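Local coordinates for single-stranded-DNA-specific exonuclease RecJ (Thermus thermophilus, PDB 2ZXR), which degrades single-stranded DNA in the 5' to 3' direction using divalent metal ions it requires and has no detectable activity on single-stranded RNA, at residues A[12-15]-A[16-19]; A[33-37]-A[38-42]; A[627-630]-A[631-634]. All blocks are in the same frame, centred on the assembly; numbering follows the deposited sequence.

The three contacts are local, each within one continuous run of chain, yet they meet in a single cluster on one side of the chain's centre. Contacts 1 and 2 have centres about 11 Å apart, and the loop before helix 15-25 rests on helix 29-37: Pro13 CB lies 3.3 Å from Trp36 CD2. Contact 3, from the far C-terminal part of the chain, is centred about 14 Å from contact 1, where Trp18 CH2 approaches Leu629 CD2 to 3.7 Å. Between contacts 2 and 3, about 20 Å centre to centre, Leu33 CD1 meets Leu629 CD1 at 3.9 Å. All three lie away from the magnesium site formed by Asp84, Asp136, His160, His161 and Asp221.

Contact 1: A[12-15]-A[16-19]; sequences LPPL and AQWR
Pro13 lies over one face of the Trp18 indole at the start of helix 15-25. From CB outward, Trp18 first meets backbone: its CB is 3.4 Å from Leu15 O. The ring begins beneath Pro13, whose CG sits 3.6 Å from Trp18 CD2, while Pro13 CD makes a CH-pi contact above the six-membered ring, 19° off its normal. Further out, Trp18 CE3 receives Leu15 CD2 obliquely at 3.4 Å, and Trp18 CH2 reaches Leu12 CD2 at 3.8 Å. With CG set anti to the backbone N (chi1 -157°), the indole swings back beside the incoming chain. The compact, rigid ring of proline suits this place, since it puts apolar CH groups on the indole face.

Pro14 is the N-cap, and its carbonyl O accepts a bond from Trp18 N at 2.9 Å, with a weak second one from Gln17 N. Proline has no N-H, so none is left without an intrahelical acceptor here. Trp18 NE1 donates to Pro29 O, and Arg19 forms a salt bridge with Glu623. The loop between strand 5-9 and helix 15-25 packs against helix 29-37 through its Leu33 and Trp36, and against helices 624-639 and 643-655.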
ATOM      1  N   LEU A  12       7.981 -14.888   9.621  1.00 30.63           N
ATOM      2  CA  LEU A  12       9.289 -14.475  10.130  1.00 29.90           C
ATOM      3  C   LEU A  12      10.297 -14.955   9.092  1.00 30.73           C
ATOM      4  O   LEU A  12      10.194 -16.080   8.556  1.00 29.96           O
ATOM      5  CB  LEU A  12       9.618 -15.098  11.495  1.00 28.53           C
ATOM      6  CG  LEU A  12       8.669 -14.765  12.651  1.00 28.24           C
ATOM      7  CD1 LEU A  12       9.204 -15.372  13.954  1.00 27.52           C
ATOM      8  CD2 LEU A  12       8.507 -13.269  12.776  1.00 24.63           C
ATOM      9  N   PRO A  13      11.274 -14.101   8.760  1.00 31.62           N
ATOM     10  CA  PRO A  13      12.259 -14.542   7.765  1.00 32.85           C
ATOM     11  C   PRO A  13      13.297 -15.442   8.420  1.00 33.54           C
ATOM     12  O   PRO A  13      13.321 -15.585   9.649  1.00 33.37           O
ATOM     13  CB  PRO A  13      12.871 -13.224   7.286  1.00 32.21           C
ATOM     14  CG  PRO A  13      12.881 -12.403   8.537  1.00 32.16           C
ATOM     15  CD  PRO A  13      11.529 -12.715   9.193  1.00 31.22           C
ATOM     16  N   PRO A  14      14.145 -16.090   7.608  1.00 34.13           N
ATOM     17  CA  PRO A  14      15.164 -16.948   8.222  1.00 34.24           C
ATOM     18  C   PRO A  14      16.133 -16.048   8.998  1.00 34.92           C
ATOM     19  O   PRO A  14      16.570 -14.989   8.517  1.00 33.66           O
ATOM     20  CB  PRO A  14      15.817 -17.666   7.028  1.00 34.92           C
ATOM     21  CG  PRO A  14      15.297 -16.921   5.780  1.00 36.00           C
ATOM     22  CD  PRO A  14      13.938 -16.420   6.186  1.00 34.95           C
ATOM     23  N   LEU A  15      16.457 -16.463  10.214  1.00 34.93           N
ATOM     24  CA  LEU A  15      17.329 -15.663  11.062  1.00 35.30           C
ATOM     25  C   LEU A  15      18.619 -15.115  10.455  1.00 34.85           C
ATOM     26  O   LEU A  15      18.933 -13.941  10.650  1.00 34.23           O
ATOM     27  CB  LEU A  15      17.659 -16.427  12.335  1.00 35.54           C
ATOM     28  CG  LEU A  15      16.538 -16.506  13.365  1.00 36.56           C
ATOM     29  CD1 LEU A  15      17.160 -16.204  14.734  1.00 37.17           C
ATOM     30  CD2 LEU A  15      15.432 -15.508  13.066  1.00 35.33           C
ATOM     31  N   ALA A  16      19.375 -15.941   9.740  1.00 34.13           N
ATOM     32  CA  ALA A  16      20.615 -15.438   9.150  1.00 34.99           C
ATOM     33  C   ALA A  16      20.345 -14.293   8.168  1.00 35.20           C
ATOM     34  O   ALA A  16      21.144 -13.367   8.084  1.00 36.11           O
ATOM     35  CB  ALA A  16      21.386 -16.560   8.459  1.00 34.68           C
ATOM     36  N   GLN A  17      19.232 -14.342   7.428  1.00 35.48           N
ATOM     37  CA  GLN A  17      18.918 -13.252   6.506  1.00 35.34           C
ATOM     38  C   GLN A  17      18.359 -12.054   7.289  1.00 34.70           C
ATOM     39  O   GLN A  17      18.624 -10.904   6.954  1.00 34.81           O
ATOM     40  CB  GLN A  17      17.895 -13.681   5.450  1.00 36.60           C
ATOM     41  CG  GLN A  17      18.250 -14.933   4.658  1.00 37.89           C
ATOM     42  CD  GLN A  17      17.233 -15.211   3.550  1.00 40.22           C
ATOM     43  OE1 GLN A  17      17.004 -16.364   3.165  1.00 41.75           O
ATOM     44  NE2 GLN A  17      16.629 -14.151   3.024  1.00 39.39           N
ATOM     45  N   TRP A  18      17.598 -12.318   8.344  1.00 33.80           N
ATOM     46  CA  TRP A  18      17.026 -11.233   9.149  1.00 32.64           C
ATOM     47  C   TRP A  18      18.205 -10.419   9.685  1.00 32.64           C
ATOM     48  O   TRP A  18      18.221  -9.181   9.643  1.00 30.53           O
ATOM     49  CB  TRP A  18      16.238 -11.825  10.311  1.00 33.07           C
ATOM     50  CG  TRP A  18      15.167 -10.969  10.936  1.00 33.95           C
ATOM     51  CD1 TRP A  18      15.055  -9.596  10.906  1.00 33.64           C
ATOM     52  CD2 TRP A  18      14.103 -11.439  11.773  1.00 33.80           C
ATOM     53  NE1 TRP A  18      13.984  -9.194  11.683  1.00 34.24           N
ATOM     54  CE2 TRP A  18      13.387 -10.304  12.225  1.00 33.28           C
ATOM     55  CE3 TRP A  18      13.688 -12.713  12.189  1.00 33.71           C
ATOM     56  CZ2 TRP A  18      12.282 -10.407  13.067  1.00 34.00           C
ATOM     57  CZ3 TRP A  18      12.585 -12.812  13.030  1.00 35.09           C
ATOM     58  CH2 TRP A  18      11.895 -11.666  13.459  1.00 34.16           C
ATOM     59  N   ARG A  19      19.193 -11.145  10.194  1.00 32.81           N
ATOM     60  CA  ARG A  19      20.395 -10.544  10.738  1.00 33.71           C
ATOM     61  C   ARG A  19      21.187  -9.765   9.689  1.00 33.70           C
ATOM     62  O   ARG A  19      21.702  -8.686   9.980  1.00 32.88           O
ATOM     63  CB  ARG A  19      21.272 -11.634  11.373  1.00 33.25           C
ATOM     64  CG  ARG A  19      20.863 -11.953  12.808  1.00 33.87           C
ATOM     65  CD  ARG A  19      21.227 -13.379  13.207  1.00 33.70           C
ATOM     66  NE  ARG A  19      21.167 -13.565  14.658  1.00 33.13           N
ATOM     67  CZ  ARG A  19      21.257 -14.749  15.258  1.00 33.57           C
ATOM     68  NH1 ARG A  19      21.406 -15.850  14.528  1.00 31.63           N
ATOM     69  NH2 ARG A  19      21.216 -14.829  16.587  1.00 34.40           N
TER

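Contact 2: A[33-37]-A[38-42]; sequences LAYWH and RGFRR
Trp36 and Arg41 lie side by side where helix 29-37 ends, with the Arg41 guanidinium flat on the indole, centres 4.0 Å apart and planes 19° from parallel. The overlap is off-centre: Arg41 CZ stands above the edge of the pyrrole part, a displaced cation-pi contact in which the positive charge faces the electron-rich ring. A bend at chi2 (-46°) turns the Arg41 chain back toward the helix, and NH1 also gives a weak hydrogen bond to Trp36 O at 3.4 Å. Arg41 NE is buried here with no partner in the model.

The last helical carbonyls find their donors beyond the final turn. Phe40 N donates to Tyr35 O at 2.8 Å, from above the carbonyl plane, and Gly39 N reaches Trp36 O at 3.2 Å, lying even further above the plane of the Trp36 carbonyl. Together with the positive phi of Gly39 (80°), these two bonds back into the last turn make a Schellman motif, which closes the helix and turns the chain away. Glycine suits the spot because a side chain at these backbone angles would press against the carbonyl O of Arg38. Arg38 N is bonded to Ala34 O, whose position is less certain. Tyr35 O takes Phe40 N and, weakly, Arg38 N, just as Trp36 O takes Gly39 N and, weakly, Arg41 NH1.

Apolar contact accompanies the cap: Tyr35 CB and Phe40 CB meet at 3.8 Å, Phe40 CB also lies obliquely to the Tyr35 ring, and both residues are buried. The tyrosine hydroxyl is bonded to Glu446 O, while Arg38 NH2 and His37 NE2 give weak bonds to Pro458 O and Ser11 O. Downstream, the amides of Arg41 and Arg42 both donate to one carboxylate oxygen, OD2 of Asp45.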
ATOM      1  N   LEU A  33      12.350  -6.498   9.355  1.00 29.07           N
ATOM      2  CA  LEU A  33      11.313  -7.425   8.922  1.00 29.71           C
ATOM      3  C   LEU A  33      10.628  -6.826   7.681  1.00 30.05           C
ATOM      4  O   LEU A  33      10.414  -7.512   6.669  1.00 29.61           O
ATOM      5  CB  LEU A  33      10.288  -7.594  10.044  1.00 31.13           C
ATOM      6  CG  LEU A  33      10.104  -8.965  10.688  1.00 33.50           C
ATOM      7  CD1 LEU A  33       9.406  -8.816  12.050  1.00 34.43           C
ATOM      8  CD2 LEU A  33       9.281  -9.831   9.761  1.00 34.90           C
ATOM      9  N   ALA A  34      10.286  -5.542   7.776  1.00 29.80           N
ATOM     10  CA  ALA A  34       9.630  -4.817   6.677  1.00 31.21           C
ATOM     11  C   ALA A  34      10.532  -4.784   5.435  1.00 32.81           C
ATOM     12  O   ALA A  34      10.108  -5.140   4.322  1.00 32.82           O
ATOM     13  CB  ALA A  34       9.287  -3.398   7.123  1.00 28.91           C
ATOM     14  N   TYR A  35      11.785  -4.374   5.618  1.00 33.61           N
ATOM     15  CA  TYR A  35      12.709  -4.344   4.491  1.00 34.74           C
ATOM     16  C   TYR A  35      12.849  -5.731   3.860  1.00 35.57           C
ATOM     17  O   TYR A  35      12.789  -5.859   2.626  1.00 35.03           O
ATOM     18  CB  TYR A  35      14.079  -3.824   4.923  1.00 33.76           C
ATOM     19  CG  TYR A  35      14.044  -2.393   5.376  1.00 34.02           C
ATOM     20  CD1 TYR A  35      13.588  -1.387   4.528  1.00 34.19           C
ATOM     21  CD2 TYR A  35      14.436  -2.043   6.663  1.00 34.01           C
ATOM     22  CE1 TYR A  35      13.522  -0.067   4.964  1.00 35.87           C
ATOM     23  CE2 TYR A  35      14.367  -0.744   7.106  1.00 33.76           C
ATOM     24  CZ  TYR A  35      13.911   0.244   6.261  1.00 35.11           C
ATOM     25  OH  TYR A  35      13.822   1.537   6.714  1.00 36.12           O
ATOM     26  N   TRP A  36      13.011  -6.772   4.686  1.00 35.97           N
ATOM     27  CA  TRP A  36      13.151  -8.118   4.129  1.00 36.91           C
ATOM     28  C   TRP A  36      11.957  -8.470   3.237  1.00 38.00           C
ATOM     29  O   TRP A  36      12.129  -8.997   2.133  1.00 39.08           O
ATOM     30  CB  TRP A  36      13.286  -9.169   5.227  1.00 36.53           C
ATOM     31  CG  TRP A  36      13.577 -10.552   4.681  1.00 35.48           C
ATOM     32  CD1 TRP A  36      14.804 -11.056   4.316  1.00 36.01           C
ATOM     33  CD2 TRP A  36      12.629 -11.596   4.433  1.00 35.30           C
ATOM     34  NE1 TRP A  36      14.670 -12.350   3.862  1.00 35.24           N
ATOM     35  CE2 TRP A  36      13.350 -12.707   3.921  1.00 35.56           C
ATOM     36  CE3 TRP A  36      11.244 -11.709   4.595  1.00 34.76           C
ATOM     37  CZ2 TRP A  36      12.724 -13.916   3.571  1.00 35.85           C
ATOM     38  CZ3 TRP A  36      10.620 -12.912   4.245  1.00 35.51           C
ATOM     39  CH2 TRP A  36      11.365 -13.998   3.738  1.00 35.47           C
ATOM     40  N   HIS A  37      10.754  -8.165   3.709  1.00 39.05           N
ATOM     41  CA  HIS A  37       9.541  -8.437   2.951  1.00 40.44           C
ATOM     42  C   HIS A  37       9.399  -7.622   1.668  1.00 41.37           C
ATOM     43  O   HIS A  37       8.846  -8.115   0.692  1.00 42.30           O
ATOM     44  CB  HIS A  37       8.301  -8.194   3.819  1.00 40.13           C
ATOM     45  CG  HIS A  37       7.977  -9.333   4.739  1.00 41.74           C
ATOM     46  ND1 HIS A  37       7.773 -10.622   4.285  1.00 42.11           N
ATOM     47  CD2 HIS A  37       7.833  -9.383   6.085  1.00 41.44           C
ATOM     48  CE1 HIS A  37       7.524 -11.414   5.313  1.00 41.29           C
ATOM     49  NE2 HIS A  37       7.554 -10.687   6.416  1.00 41.46           N
ATOM     50  N   ARG A  38       9.879  -6.379   1.680  1.00 42.09           N
ATOM     51  CA  ARG A  38       9.768  -5.493   0.531  1.00 42.35           C
ATOM     52  C   ARG A  38      10.944  -5.692  -0.390  1.00 43.17           C
ATOM     53  O   ARG A  38      11.093  -4.966  -1.364  1.00 44.32           O
ATOM     54  CB  ARG A  38       9.751  -4.019   0.966  1.00 41.91           C
ATOM     55  CG  ARG A  38       8.870  -3.676   2.156  1.00 41.33           C
ATOM     56  CD  ARG A  38       7.464  -3.334   1.744  1.00 40.94           C
ATOM     57  NE  ARG A  38       6.546  -3.280   2.880  1.00 39.37           N
ATOM     58  CZ  ARG A  38       6.086  -2.166   3.440  1.00 38.20           C
ATOM     59  NH1 ARG A  38       6.461  -0.979   2.979  1.00 36.71           N
ATOM     60  NH2 ARG A  38       5.221  -2.247   4.444  1.00 35.83           N
ATOM     61  N   GLY A  39      11.795  -6.654  -0.066  1.00 44.20           N
ATOM     62  CA  GLY A  39      12.958  -6.924  -0.895  1.00 44.75           C
ATOM     63  C   GLY A  39      14.148  -6.001  -0.714  1.00 45.71           C
ATOM     64  O   GLY A  39      15.059  -6.021  -1.542  1.00 45.51           O
ATOM     65  N   PHE A  40      14.162  -5.179   0.333  1.00 46.17           N
ATOM     66  CA  PHE A  40      15.307  -4.295   0.560  1.00 47.58           C
ATOM     67  C   PHE A  40      16.372  -5.064   1.342  1.00 49.46           C
ATOM     68  O   PHE A  40      16.172  -5.395   2.508  1.00 49.65           O
ATOM     69  CB  PHE A  40      14.890  -3.041   1.339  1.00 47.48           C
ATOM     70  CG  PHE A  40      13.934  -2.150   0.588  1.00 46.90           C
ATOM     71  CD1 PHE A  40      12.565  -2.368   0.647  1.00 46.23           C
ATOM     72  CD2 PHE A  40      14.409  -1.099  -0.193  1.00 46.73           C
ATOM     73  CE1 PHE A  40      11.677  -1.555  -0.061  1.00 46.05           C
ATOM     74  CE2 PHE A  40      13.530  -0.280  -0.904  1.00 46.21           C
ATOM     75  CZ  PHE A  40      12.163  -0.510  -0.837  1.00 46.75           C
ATOM     76  N   ARG A  41      17.505  -5.343   0.700  1.00 51.14           N
ATOM     77  CA  ARG A  41      18.576  -6.101   1.337  1.00 52.68           C
ATOM     78  C   ARG A  41      19.851  -5.315   1.631  1.00 53.35           C
ATOM     79  O   ARG A  41      20.421  -5.453   2.710  1.00 53.19           O
ATOM     80  CB  ARG A  41      18.918  -7.330   0.488  1.00 53.26           C
ATOM     81  CG  ARG A  41      17.719  -8.223   0.180  1.00 54.78           C
ATOM     82  CD  ARG A  41      16.860  -8.478   1.423  1.00 56.18           C
ATOM     83  NE  ARG A  41      15.615  -9.186   1.116  1.00 56.85           N
ATOM     84  CZ  ARG A  41      15.533 -10.489   0.859  1.00 57.31           C
ATOM     85  NH1 ARG A  41      14.353 -11.040   0.587  1.00 56.67           N
ATOM     86  NH2 ARG A  41      16.630 -11.243   0.883  1.00 57.34           N
ATOM     87  N   ARG A  42      20.298  -4.501   0.677  1.00 54.23           N
ATOM     88  CA  ARG A  42      21.513  -3.698   0.848  1.00 54.97           C
ATOM     89  C   ARG A  42      21.140  -2.220   0.897  1.00 55.03           C
ATOM     90  O   ARG A  42      20.021  -1.860   0.532  1.00 55.05           O
ATOM     91  CB  ARG A  42      22.471  -3.946  -0.318  1.00 55.72           C
ATOM     92  CG  ARG A  42      22.669  -5.415  -0.639  1.00 57.48           C
ATOM     93  CD  ARG A  42      23.665  -5.607  -1.757  1.00 58.35           C
ATOM     94  NE  ARG A  42      23.251  -4.944  -2.992  1.00 60.36           N
ATOM     95  CZ  ARG A  42      22.174  -5.272  -3.703  1.00 61.02           C
ATOM     96  NH1 ARG A  42      21.377  -6.263  -3.310  1.00 61.25           N
ATOM     97  NH2 ARG A  42      21.894  -4.610  -4.823  1.00 61.09           N
TER

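Contact 3: A[627-630]-A[631-634]; sequences KALV and HRRL
Lys627 crosses the imidazole of His631 obliquely, one helical turn before it, with Lys627 CD 3.4 Å from His631 CE1. The imidazole also spreads beneath backbone: Lys627 O stands over one of its faces, 3.4 Å from His631 CG. Because chi1 of His631 (-72°) places CG beside its own backbone N, the ring is brought back against the preceding turn. The flexible lysine suits this position, its CD methylene meeting the CE1-NE2 side of the imidazole while its amine continues past, NZ being 4.7 Å from His631 NE2.

On another flank, Arg632 folds its guanidinium over Leu629, presenting one face to Leu629 CA, while Arg632 NH1 approaches Leu629 CG at 3.9 Å. Bends at chi2 and chi3 curl the chain back this way, and weak, long ion pairs run to Asp432 and Glu30. Arg633 begins pointing toward the preceding turn but leads its tip away, to a salt bridge with Asp432. Val630 and Leu634 are both buried and apolar.

Successive i to i+4 bonds hold the backbone: His631 N to Lys627 O at 2.9 Å, followed by Arg632 to Ala628, Arg633 to Leu629, and Leu634 to Val630. This is a regular alpha-helix of the RecJ C-terminal domain, with Leu629 on helix 29-37, Val630 and Leu634 on helix 643-655 around Tyr653, and Arg632 and Arg633 on strand 426-433.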
ATOM      1  N   LYS A 627      15.893 -10.755  20.070  1.00 31.03           N
ATOM      2  CA  LYS A 627      15.454 -11.726  21.067  1.00 31.72           C
ATOM      3  C   LYS A 627      14.135 -11.300  21.662  1.00 30.60           C
ATOM      4  O   LYS A 627      13.203 -12.099  21.802  1.00 29.63           O
ATOM      5  CB  LYS A 627      16.485 -11.852  22.184  1.00 33.60           C
ATOM      6  CG  LYS A 627      16.948 -13.274  22.416  1.00 36.29           C
ATOM      7  CD  LYS A 627      16.883 -13.653  23.893  1.00 38.10           C
ATOM      8  CE  LYS A 627      18.150 -13.280  24.648  1.00 39.13           C
ATOM      9  NZ  LYS A 627      18.126 -13.865  26.031  1.00 40.03           N
ATOM     10  N   ALA A 628      14.078 -10.025  22.019  1.00 29.42           N
ATOM     11  CA  ALA A 628      12.885  -9.448  22.607  1.00 29.25           C
ATOM     12  C   ALA A 628      11.689  -9.609  21.683  1.00 28.61           C
ATOM     13  O   ALA A 628      10.585  -9.875  22.145  1.00 28.10           O
ATOM     14  CB  ALA A 628      13.119  -7.959  22.911  1.00 30.05           C
ATOM     15  N   LEU A 629      11.891  -9.428  20.379  1.00 27.33           N
ATOM     16  CA  LEU A 629      10.766  -9.596  19.453  1.00 26.88           C
ATOM     17  C   LEU A 629      10.251 -11.048  19.493  1.00 26.47           C
ATOM     18  O   LEU A 629       9.038 -11.296  19.553  1.00 26.10           O
ATOM     19  CB  LEU A 629      11.178  -9.228  18.019  1.00 25.07           C
ATOM     20  CG  LEU A 629      10.113  -9.307  16.925  1.00 24.41           C
ATOM     21  CD1 LEU A 629      10.533  -8.370  15.755  1.00 25.02           C
ATOM     22  CD2 LEU A 629       9.947 -10.737  16.434  1.00 23.34           C
ATOM     23  N   VAL A 630      11.176 -12.001  19.447  1.00 26.09           N
ATOM     24  CA  VAL A 630      10.817 -13.416  19.486  1.00 26.31           C
ATOM     25  C   VAL A 630      10.074 -13.760  20.786  1.00 25.96           C
ATOM     26  O   VAL A 630       9.061 -14.470  20.763  1.00 26.23           O
ATOM     27  CB  VAL A 630      12.081 -14.300  19.315  1.00 26.89           C
ATOM     28  CG1 VAL A 630      11.705 -15.784  19.419  1.00 26.28           C
ATOM     29  CG2 VAL A 630      12.721 -14.009  17.968  1.00 25.83           C
ATOM     30  N   HIS A 631      10.556 -13.229  21.905  1.00 26.72           N
ATOM     31  CA  HIS A 631       9.907 -13.448  23.206  1.00 27.60           C
ATOM     32  C   HIS A 631       8.478 -12.936  23.235  1.00 27.91           C
ATOM     33  O   HIS A 631       7.562 -13.651  23.647  1.00 27.92           O
ATOM     34  CB  HIS A 631      10.721 -12.790  24.330  1.00 27.68           C
ATOM     35  CG  HIS A 631      12.007 -13.510  24.623  1.00 28.98           C
ATOM     36  ND1 HIS A 631      12.912 -13.077  25.567  1.00 29.76           N
ATOM     37  CD2 HIS A 631      12.519 -14.656  24.111  1.00 28.77           C
ATOM     38  CE1 HIS A 631      13.925 -13.928  25.627  1.00 28.66           C
ATOM     39  NE2 HIS A 631      13.710 -14.894  24.754  1.00 28.42           N
ATOM     40  N   ARG A 632       8.277 -11.698  22.797  1.00 27.42           N
ATOM     41  CA  ARG A 632       6.941 -11.113  22.771  1.00 28.13           C
ATOM     42  C   ARG A 632       6.030 -11.949  21.851  1.00 26.92           C
ATOM     43  O   ARG A 632       4.836 -12.141  22.134  1.00 25.98           O
ATOM     44  CB  ARG A 632       7.045  -9.658  22.287  1.00 30.58           C
ATOM     45  CG  ARG A 632       5.750  -8.978  21.888  1.00 33.56           C
ATOM     46  CD  ARG A 632       6.038  -8.012  20.715  1.00 35.72           C
ATOM     47  NE  ARG A 632       7.297  -7.337  20.955  1.00 36.04           N
ATOM     48  CZ  ARG A 632       8.074  -6.793  20.028  1.00 35.49           C
ATOM     49  NH1 ARG A 632       7.733  -6.813  18.750  1.00 37.12           N
ATOM     50  NH2 ARG A 632       9.236  -6.280  20.390  1.00 35.31           N
ATOM     51  N   ARG A 633       6.582 -12.432  20.739  1.00 26.32           N
ATOM     52  CA  ARG A 633       5.806 -13.288  19.827  1.00 26.84           C
ATOM     53  C   ARG A 633       5.401 -14.573  20.546  1.00 25.85           C
ATOM     54  O   ARG A 633       4.240 -14.970  20.505  1.00 26.28           O
ATOM     55  CB  ARG A 633       6.616 -13.698  18.599  1.00 27.64           C
ATOM     56  CG  ARG A 633       6.309 -12.923  17.348  1.00 32.19           C
ATOM     57  CD  ARG A 633       4.854 -13.019  16.961  1.00 31.46           C
ATOM     58  NE  ARG A 633       4.753 -13.464  15.582  1.00 32.69           N
ATOM     59  CZ  ARG A 633       5.198 -12.784  14.535  1.00 30.20           C
ATOM     60  NH1 ARG A 633       5.783 -11.607  14.688  1.00 28.41           N
ATOM     61  NH2 ARG A 633       5.045 -13.297  13.332  1.00 28.96           N
ATOM     62  N   LEU A 634       6.367 -15.217  21.199  1.00 25.19           N
ATOM     63  CA  LEU A 634       6.097 -16.470  21.917  1.00 24.93           C
ATOM     64  C   LEU A 634       4.983 -16.300  22.922  1.00 24.25           C
ATOM     65  O   LEU A 634       4.019 -17.065  22.934  1.00 23.32           O
ATOM     66  CB  LEU A 634       7.354 -16.978  22.645  1.00 24.52           C
ATOM     67  CG  LEU A 634       8.358 -17.828  21.873  1.00 25.07           C
ATOM     68  CD1 LEU A 634       9.554 -18.162  22.770  1.00 23.65           C
ATOM     69  CD2 LEU A 634       7.683 -19.113  21.403  1.00 23.98           C
TER